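Local coordinates for protein chitinase (Jonesia denitrificans, PDB 5VG0) that binds copper in a histidine brace and probably cleaves chitin oxidatively, as the lytic polysaccharide monooxygenase domain of a larger chitinase, at residues G116-A122 / Y134-V140. Numbering follows the deposited sequence.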
loop_
_atom_site.group_PDB
_atom_site.type_symbol
_atom_site.label_atom_id
_atom_site.label_comp_id
_atom_site.label_asym_id
_atom_site.label_seq_id
_atom_site.Cartn_x
_atom_site.Cartn_y
_atom_site.Cartn_z
ATOM N N GLY A 116 7.457 -3.318 17.103
ATOM C CA GLY A 116 8.418 -4.131 16.383
ATOM C C GLY A 116 8.295 -3.969 14.884
ATOM O O GLY A 116 7.663 -3.055 14.367
ATOM N N GLU A 117 8.927 -4.888 14.176
ATOM C CA GLU A 117 8.982 -4.863 12.720
ATOM C C GLU A 117 7.744 -5.540 12.147
ATOM O O GLU A 117 7.443 -6.684 12.491
ATOM C CB GLU A 117 10.221 -5.614 12.238
ATOM C CG GLU A 117 11.528 -5.061 12.760
ATOM C CD GLU A 117 12.694 -5.990 12.492
ATOM O OE1 GLU A 117 12.746 -6.576 11.391
ATOM O OE2 GLU A 117 13.545 -6.147 13.388
ATOM N N HIS A 118 7.047 -4.843 11.251
ATOM C CA HIS A 118 5.839 -5.369 10.630
ATOM C C HIS A 118 5.736 -4.866 9.206
ATOM O O HIS A 118 6.365 -3.883 8.825
ATOM C CB HIS A 118 4.587 -4.938 11.405
ATOM C CG HIS A 118 4.635 -5.406 12.805
ATOM N ND1 HIS A 118 4.327 -6.702 13.149
ATOM C CD2 HIS A 118 5.035 -4.793 13.941
ATOM C CE1 HIS A 118 4.515 -6.862 14.443
ATOM N NE2 HIS A 118 4.959 -5.723 14.946
ATOM N N THR A 119 4.910 -5.545 8.436
ATOM C CA THR A 119 4.556 -5.092 7.098
ATOM C C THR A 119 3.060 -4.817 7.070
ATOM O O THR A 119 2.259 -5.708 7.374
ATOM C CB THR A 119 4.946 -6.101 6.023
ATOM O OG1 THR A 119 6.372 -6.286 6.073
ATOM C CG2 THR A 119 4.566 -5.607 4.637
ATOM N N ILE A 120 2.696 -3.593 6.739
ATOM C CA ILE A 120 1.298 -3.215 6.559
ATOM C C ILE A 120 0.961 -3.380 5.089
ATOM O O ILE A 120 1.691 -2.878 4.233
ATOM C CB ILE A 120 1.066 -1.755 6.983
ATOM C CG1 ILE A 120 1.470 -1.535 8.437
ATOM C CG2 ILE A 120 -0.385 -1.350 6.747
ATOM C CD1 ILE A 120 1.458 -0.101 8.865
ATOM N N LEU A 121 -0.128 -4.077 4.780
ATOM C CA LEU A 121 -0.671 -4.120 3.428
ATOM C C LEU A 121 -1.933 -3.276 3.395
ATOM O O LEU A 121 -2.857 -3.504 4.183
ATOM C CB LEU A 121 -0.997 -5.549 3.009
ATOM C CG LEU A 121 -1.779 -5.685 1.686
ATOM C CD1 LEU A 121 -0.934 -5.242 0.506
ATOM C CD2 LEU A 121 -2.310 -7.085 1.508
ATOM N N ALA A 122 -1.949 -2.310 2.499
ATOM C CA ALA A 122 -3.124 -1.506 2.221
ATOM C C ALA A 122 -3.721 -2.005 0.921
ATOM O O ALA A 122 -3.041 -2.049 -0.097
ATOM C CB ALA A 122 -2.757 -0.033 2.128
ATOM N N TYR A 134 -2.664 -2.532 -4.410
ATOM C CA TYR A 134 -1.945 -3.217 -3.344
ATOM C C TYR A 134 -0.684 -2.440 -2.991
ATOM O O TYR A 134 0.166 -2.212 -3.848
ATOM C CB TYR A 134 -1.594 -4.630 -3.796
ATOM C CG TYR A 134 -2.809 -5.519 -3.958
ATOM C CD1 TYR A 134 -3.568 -5.514 -5.128
ATOM C CD2 TYR A 134 -3.224 -6.342 -2.918
ATOM C CE1 TYR A 134 -4.701 -6.321 -5.247
ATOM C CE2 TYR A 134 -4.336 -7.149 -3.044
ATOM C CZ TYR A 134 -5.075 -7.132 -4.200
ATOM O OH TYR A 134 -6.177 -7.955 -4.263
ATOM N N ASN A 135 -0.546 -2.082 -1.714
ATOM C CA ASN A 135 0.589 -1.302 -1.232
ATOM C C ASN A 135 1.111 -1.880 0.075
ATOM O O ASN A 135 0.397 -1.852 1.084
ATOM C CB ASN A 135 0.208 0.158 -0.954
ATOM C CG ASN A 135 0.093 1.022 -2.219
ATOM O OD1 ASN A 135 0.911 1.896 -2.431
ATOM N ND2 ASN A 135 -0.893 0.760 -3.047
ATOM N N CYS A 136 2.353 -2.349 0.084
ATOM C CA CYS A 136 3.015 -2.767 1.314
ATOM C C CYS A 136 3.916 -1.672 1.852
ATOM O O CYS A 136 4.657 -1.043 1.097
ATOM C CB CYS A 136 3.860 -4.003 1.058
ATOM S SG CYS A 136 2.866 -5.477 1.058
ATOM N N MET A 137 3.906 -1.518 3.170
ATOM C CA MET A 137 4.749 -0.569 3.888
ATOM C C MET A 137 5.498 -1.340 4.966
ATOM O O MET A 137 4.879 -1.964 5.833
ATOM C CB MET A 137 3.926 0.533 4.565
ATOM C CG MET A 137 3.318 1.594 3.660
ATOM S SD MET A 137 2.096 1.066 2.440
ATOM C CE MET A 137 0.814 0.471 3.525
ATOM N N ASP A 138 6.810 -1.285 4.926
ATOM C CA ASP A 138 7.661 -1.909 5.936
ATOM C C ASP A 138 7.946 -0.890 7.023
ATOM O O ASP A 138 8.498 0.176 6.744
ATOM C CB ASP A 138 8.950 -2.411 5.299
ATOM C CG ASP A 138 8.668 -3.446 4.246
ATOM O OD1 ASP A 138 8.137 -4.517 4.604
ATOM O OD2 ASP A 138 8.961 -3.187 3.068
ATOM N N VAL A 139 7.567 -1.223 8.255
ATOM C CA VAL A 139 7.621 -0.274 9.349
ATOM C C VAL A 139 8.249 -0.921 10.568
ATOM O O VAL A 139 8.263 -2.140 10.728
ATOM C CB VAL A 139 6.219 0.282 9.700
ATOM C CG1 VAL A 139 5.653 1.047 8.521
ATOM C CG2 VAL A 139 5.258 -0.826 10.156
ATOM N N VAL A 140 8.786 -0.074 11.434
ATOM C CA VAL A 140 9.212 -0.470 12.765
ATOM C C VAL A 140 8.448 0.420 13.727
ATOM O O VAL A 140 8.597 1.645 13.696
ATOM C CB VAL A 140 10.730 -0.329 12.977
ATOM C CG1 VAL A 140 11.096 -0.800 14.380
ATOM C CG2 VAL A 140 11.496 -1.100 11.925
#
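Ile120, Val139 and Met137 lie on one face of an antiparallel hairpin formed by strands 118-126 and 131-141, and between them they make the apolar centre of that face. In the conformer described here, one of two modelled, the Met137 chain is bent at chi2 and chi3 (63° each), which folds it back over the partner strand: CE comes to 3.9 Å from Ile120 CG2 and touches Ala122 CB as well. Val139 meets Ile120 at about a right angle, its CG2 reaching Ile120 CD1 at 4.1 Å. Leu70 and Trp72 of strand 68-74 close over Met137 and Ala122, so this face looks into the core between the two sheets of the immunoglobulin-like sandwich. It also carries Asn135, whose OD1 bonds Val4 N.

Between the backbones, Ile120 and Met137 form a hydrogen-bonded pair, Met137 N giving to Ile120 O at 2.8 Å. The pairs His118-Val139 and Ala122-Asn135 repeat the pattern on either side.

The other face is more mixed. Thr119 OG1 donates to Asp138 OD1 at 2.9 Å, nearly along the carboxylate C-O axis, while Asp138 OD2 forms a salt bridge with Arg10. Thr119 CG2 instead lies 4.0 Å from Cys136 SG, which is disulfide-bonded to Cys42; Leu121 CD1 packs on the same sulfur at 3.8 Å. Apolar packing and the Asn135 bond thus join the sheets, whereas the disulfide and the carboxylate shared between Thr119 and Arg10 tie the hairpin to Cys42 and helix 10-15.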